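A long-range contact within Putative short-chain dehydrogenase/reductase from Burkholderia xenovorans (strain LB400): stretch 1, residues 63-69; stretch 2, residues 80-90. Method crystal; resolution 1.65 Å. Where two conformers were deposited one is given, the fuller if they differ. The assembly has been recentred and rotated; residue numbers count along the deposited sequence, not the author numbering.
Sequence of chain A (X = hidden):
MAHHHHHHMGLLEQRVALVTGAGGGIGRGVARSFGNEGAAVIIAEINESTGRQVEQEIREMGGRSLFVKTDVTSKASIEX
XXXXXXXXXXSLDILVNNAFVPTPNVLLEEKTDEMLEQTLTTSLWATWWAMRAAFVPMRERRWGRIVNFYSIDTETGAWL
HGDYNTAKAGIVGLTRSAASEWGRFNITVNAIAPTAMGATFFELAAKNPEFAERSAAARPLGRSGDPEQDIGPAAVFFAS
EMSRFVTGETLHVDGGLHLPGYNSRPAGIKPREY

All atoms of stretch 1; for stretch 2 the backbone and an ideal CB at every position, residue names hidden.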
# COMPACT_ATOMS: atom_id res chain seq x y z
N GLY A 63 -24.56 16.41 26.67
CA GLY A 63 -24.86 16.01 25.31
C GLY A 63 -26.22 15.33 25.19
O GLY A 63 -27.00 15.24 26.13
N ARG A 64 -26.49 14.85 23.97
CA ARG A 64 -27.71 14.11 23.68
C ARG A 64 -27.37 12.70 23.25
O ARG A 64 -26.45 12.48 22.45
CB ARG A 64 -28.54 14.80 22.58
CG ARG A 64 -29.30 16.03 23.05
CD ARG A 64 -29.89 16.75 21.85
NE ARG A 64 -28.83 17.10 20.90
CZ ARG A 64 -28.98 17.13 19.58
NH1 ARG A 64 -27.96 17.46 18.81
NH2 ARG A 64 -30.15 16.81 19.04
N SER A 65 -28.10 11.73 23.79
CA SER A 65 -27.82 10.33 23.50
C SER A 65 -29.08 9.50 23.73
O SER A 65 -29.98 9.91 24.48
CB SER A 65 -26.67 9.81 24.36
OG SER A 65 -26.29 8.50 23.99
N LEU A 66 -29.14 8.34 23.08
CA LEU A 66 -30.20 7.37 23.31
C LEU A 66 -29.63 5.98 23.17
O LEU A 66 -29.07 5.63 22.12
CB LEU A 66 -31.37 7.57 22.34
CG LEU A 66 -32.54 6.60 22.53
CD1 LEU A 66 -33.24 6.84 23.86
CD2 LEU A 66 -33.53 6.69 21.39
N PHE A 67 -29.77 5.17 24.21
CA PHE A 67 -29.42 3.76 24.11
C PHE A 67 -30.52 3.03 23.35
O PHE A 67 -31.71 3.16 23.67
CB PHE A 67 -29.25 3.13 25.49
CG PHE A 67 -29.28 1.63 25.46
CD1 PHE A 67 -28.22 0.92 24.92
CD2 PHE A 67 -30.37 0.93 25.94
CE1 PHE A 67 -28.24 -0.46 24.89
CE2 PHE A 67 -30.40 -0.45 25.90
CZ PHE A 67 -29.33 -1.15 25.37
N VAL A 68 -30.12 2.28 22.33
CA VAL A 68 -31.03 1.43 21.57
C VAL A 68 -30.41 0.04 21.54
O VAL A 68 -29.36 -0.16 20.92
CB VAL A 68 -31.27 1.95 20.14
CG1 VAL A 68 -32.24 1.03 19.40
CG2 VAL A 68 -31.81 3.38 20.19
N LYS A 69 -31.03 -0.91 22.24
CA LYS A 69 -30.50 -2.27 22.24
C LYS A 69 -30.46 -2.79 20.81
O LYS A 69 -31.47 -2.74 20.09
CB LYS A 69 -31.34 -3.19 23.14
CG LYS A 69 -30.63 -4.51 23.44
CD LYS A 69 -31.51 -5.47 24.24
CE LYS A 69 -31.57 -5.10 25.72
NZ LYS A 69 -32.46 -6.00 26.50
N UNK A 80 -33.77 -1.68 12.64
CA UNK A 80 -34.60 -1.04 13.65
C UNK A 80 -33.86 0.08 14.36
O UNK A 80 -34.44 1.14 14.64
CB UNK A 80 -35.08 -2.07 14.67
N UNK A 81 -32.57 -0.11 14.63
CA UNK A 81 -31.79 0.93 15.28
C UNK A 81 -31.62 2.16 14.39
O UNK A 81 -31.65 3.30 14.87
CB UNK A 81 -30.42 0.38 15.68
N UNK A 82 -31.45 1.94 13.08
CA UNK A 82 -31.36 3.06 12.14
C UNK A 82 -32.68 3.84 12.12
O UNK A 82 -32.68 5.08 12.12
CB UNK A 82 -31.01 2.56 10.74
N UNK A 83 -33.82 3.13 12.10
CA UNK A 83 -35.10 3.82 12.17
C UNK A 83 -35.24 4.60 13.48
O UNK A 83 -35.78 5.71 13.48
CB UNK A 83 -36.25 2.82 12.03
N UNK A 84 -34.78 4.01 14.59
CA UNK A 84 -34.84 4.72 15.87
C UNK A 84 -34.07 6.03 15.82
O UNK A 84 -34.54 7.05 16.34
CB UNK A 84 -34.29 3.84 16.99
N UNK A 85 -32.89 6.03 15.20
CA UNK A 85 -32.13 7.27 15.08
C UNK A 85 -32.92 8.34 14.32
O UNK A 85 -33.02 9.48 14.77
CB UNK A 85 -30.80 7.00 14.38
N UNK A 86 -33.50 7.97 13.17
CA UNK A 86 -34.22 8.95 12.36
C UNK A 86 -35.49 9.39 13.07
O UNK A 86 -35.83 10.59 13.09
CB UNK A 86 -34.55 8.37 10.98
N UNK A 87 -36.22 8.45 13.67
CA UNK A 87 -37.47 8.80 14.35
C UNK A 87 -37.23 9.70 15.56
O UNK A 87 -37.95 10.68 15.77
CB UNK A 87 -38.20 7.53 14.79
N UNK A 88 -36.18 9.41 16.34
CA UNK A 88 -35.97 10.15 17.58
C UNK A 88 -35.27 11.49 17.35
O UNK A 88 -35.57 12.47 18.03
CB UNK A 88 -35.15 9.30 18.56
N UNK A 89 -34.33 11.55 16.41
CA UNK A 89 -33.51 12.74 16.25
C UNK A 89 -33.58 13.40 14.88
O UNK A 89 -33.00 14.48 14.71
CB UNK A 89 -32.05 12.38 16.55
N UNK A 90 -34.23 12.78 13.90
CA UNK A 90 -34.54 13.45 12.65
C UNK A 90 -33.67 13.08 11.47
O UNK A 90 -33.99 13.48 10.35
CB UNK A 90 -34.45 14.96 12.86

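The helix of stretch 2 runs nearly antiparallel to the strand of stretch 1, at 156° between their directions with axes 9.1 Å apart at closest approach. Along the strand, Arg64, Leu66 and Val68 point toward the helix, whereas Ser65 and Lys69 point away, so the helix meets a largely apolar strip with a guanidinium at one end.

At position 80 CA-to-CB points sideways and nothing of stretch 1 lies within 5.5 Å of the ideal CB; many residues would fit, and the deposited one is Ala80. Position 81 is more constrained. Its CA is 6.4 Å from the CA of Val68, and its CB points toward the strand, 4.2 Å from Val68 CG1. So near a branched side chain, a small residue suits best. It is Ala81, whose CB packs against Val68 CG1 at 4.2 Å.

Positions 82 and 83 are out of reach of the strand, which sets no preference between polar and apolar side chains; they are Val82 and Arg83.

Position 84 points toward the strand again, with its ideal CB 4.1 Å from Val68 CG2 and 5.3 Å from Leu66 CD2. A small side chain, such as alanine, serine, cysteine or threonine, would be suitable. The residue is Ser84, in the m rotamer; its OG approaches Val68 CG1 at 4.0 Å and lies 3.0 Å from Ala80 O, one turn back.

Position 85 points sideways, and 86 and 87 are out of reach, so stretch 1 leaves all three open. They are Ala85, Val86 and Glu87.

At 88 the CB points toward the strand, 4.2 Å from Leu66 CD2. A side chain with an aliphatic stem would suit, whether apolar throughout or polar at its tip: leucine, methionine, glutamine, glutamate or lysine. It is Gln88, and its CG meets Leu66 CD2 at 3.6 Å.

Position 89 also points toward the strand, but its ideal CB is 5.4 Å from the nearest atom, Arg64 NH2. That gap leaves room for a long or aromatic side chain to reach Leu66, while an acid could address the guanidinium. The deposited Phe89 fills it, with more of its own surface covered by the other stretch than any other residue here. Its CE2 lies 4.0 Å from Leu66 CB, its CD1 4.2 Å from Arg64 NH2, and its ring edge meets the Ser65 backbone, with CZ 4.2 Å from Ser65 C.

Position 90 leaves helical geometry with phi 104°. A CB there would be jammed against the preceding carbonyl O, which calls for glycine, and Gly90 is found.

Stretch 2, residues 80-90: AAVRSAVEQFG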
# COMPACT_ATOMS: atom_id res chain seq x y z
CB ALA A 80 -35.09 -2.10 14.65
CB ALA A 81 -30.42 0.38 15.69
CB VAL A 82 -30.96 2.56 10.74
CG1 VAL A 82 -31.16 3.64 9.70
CG2 VAL A 82 -29.51 2.09 10.75
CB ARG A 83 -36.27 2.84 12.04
CG ARG A 83 -36.39 2.18 10.67
CD ARG A 83 -37.76 1.50 10.50
NE ARG A 83 -37.98 0.43 11.46
CZ ARG A 83 -37.56 -0.83 11.30
NH1 ARG A 83 -36.87 -1.17 10.22
NH2 ARG A 83 -37.82 -1.74 12.23
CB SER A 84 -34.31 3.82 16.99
OG SER A 84 -35.13 2.68 17.17
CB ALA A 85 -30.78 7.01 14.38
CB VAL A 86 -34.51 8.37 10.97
CG1 VAL A 86 -35.34 9.35 10.14
CG2 VAL A 86 -33.22 8.02 10.24
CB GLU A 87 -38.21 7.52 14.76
CG GLU A 87 -38.74 6.74 13.55
CD GLU A 87 -39.19 5.33 13.87
OE1 GLU A 87 -39.17 4.93 15.06
OE2 GLU A 87 -39.57 4.60 12.93
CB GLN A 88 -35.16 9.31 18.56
CG GLN A 88 -35.90 8.08 19.05
CD GLN A 88 -37.12 8.46 19.86
OE1 GLN A 88 -37.04 9.28 20.77
NE2 GLN A 88 -38.26 7.86 19.52
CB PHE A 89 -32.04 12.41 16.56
CG PHE A 89 -31.77 12.10 18.01
CD1 PHE A 89 -32.05 13.03 19.00
CD2 PHE A 89 -31.21 10.89 18.38
CE1 PHE A 89 -31.80 12.74 20.34
CE2 PHE A 89 -30.94 10.60 19.70
CZ PHE A 89 -31.24 11.53 20.69
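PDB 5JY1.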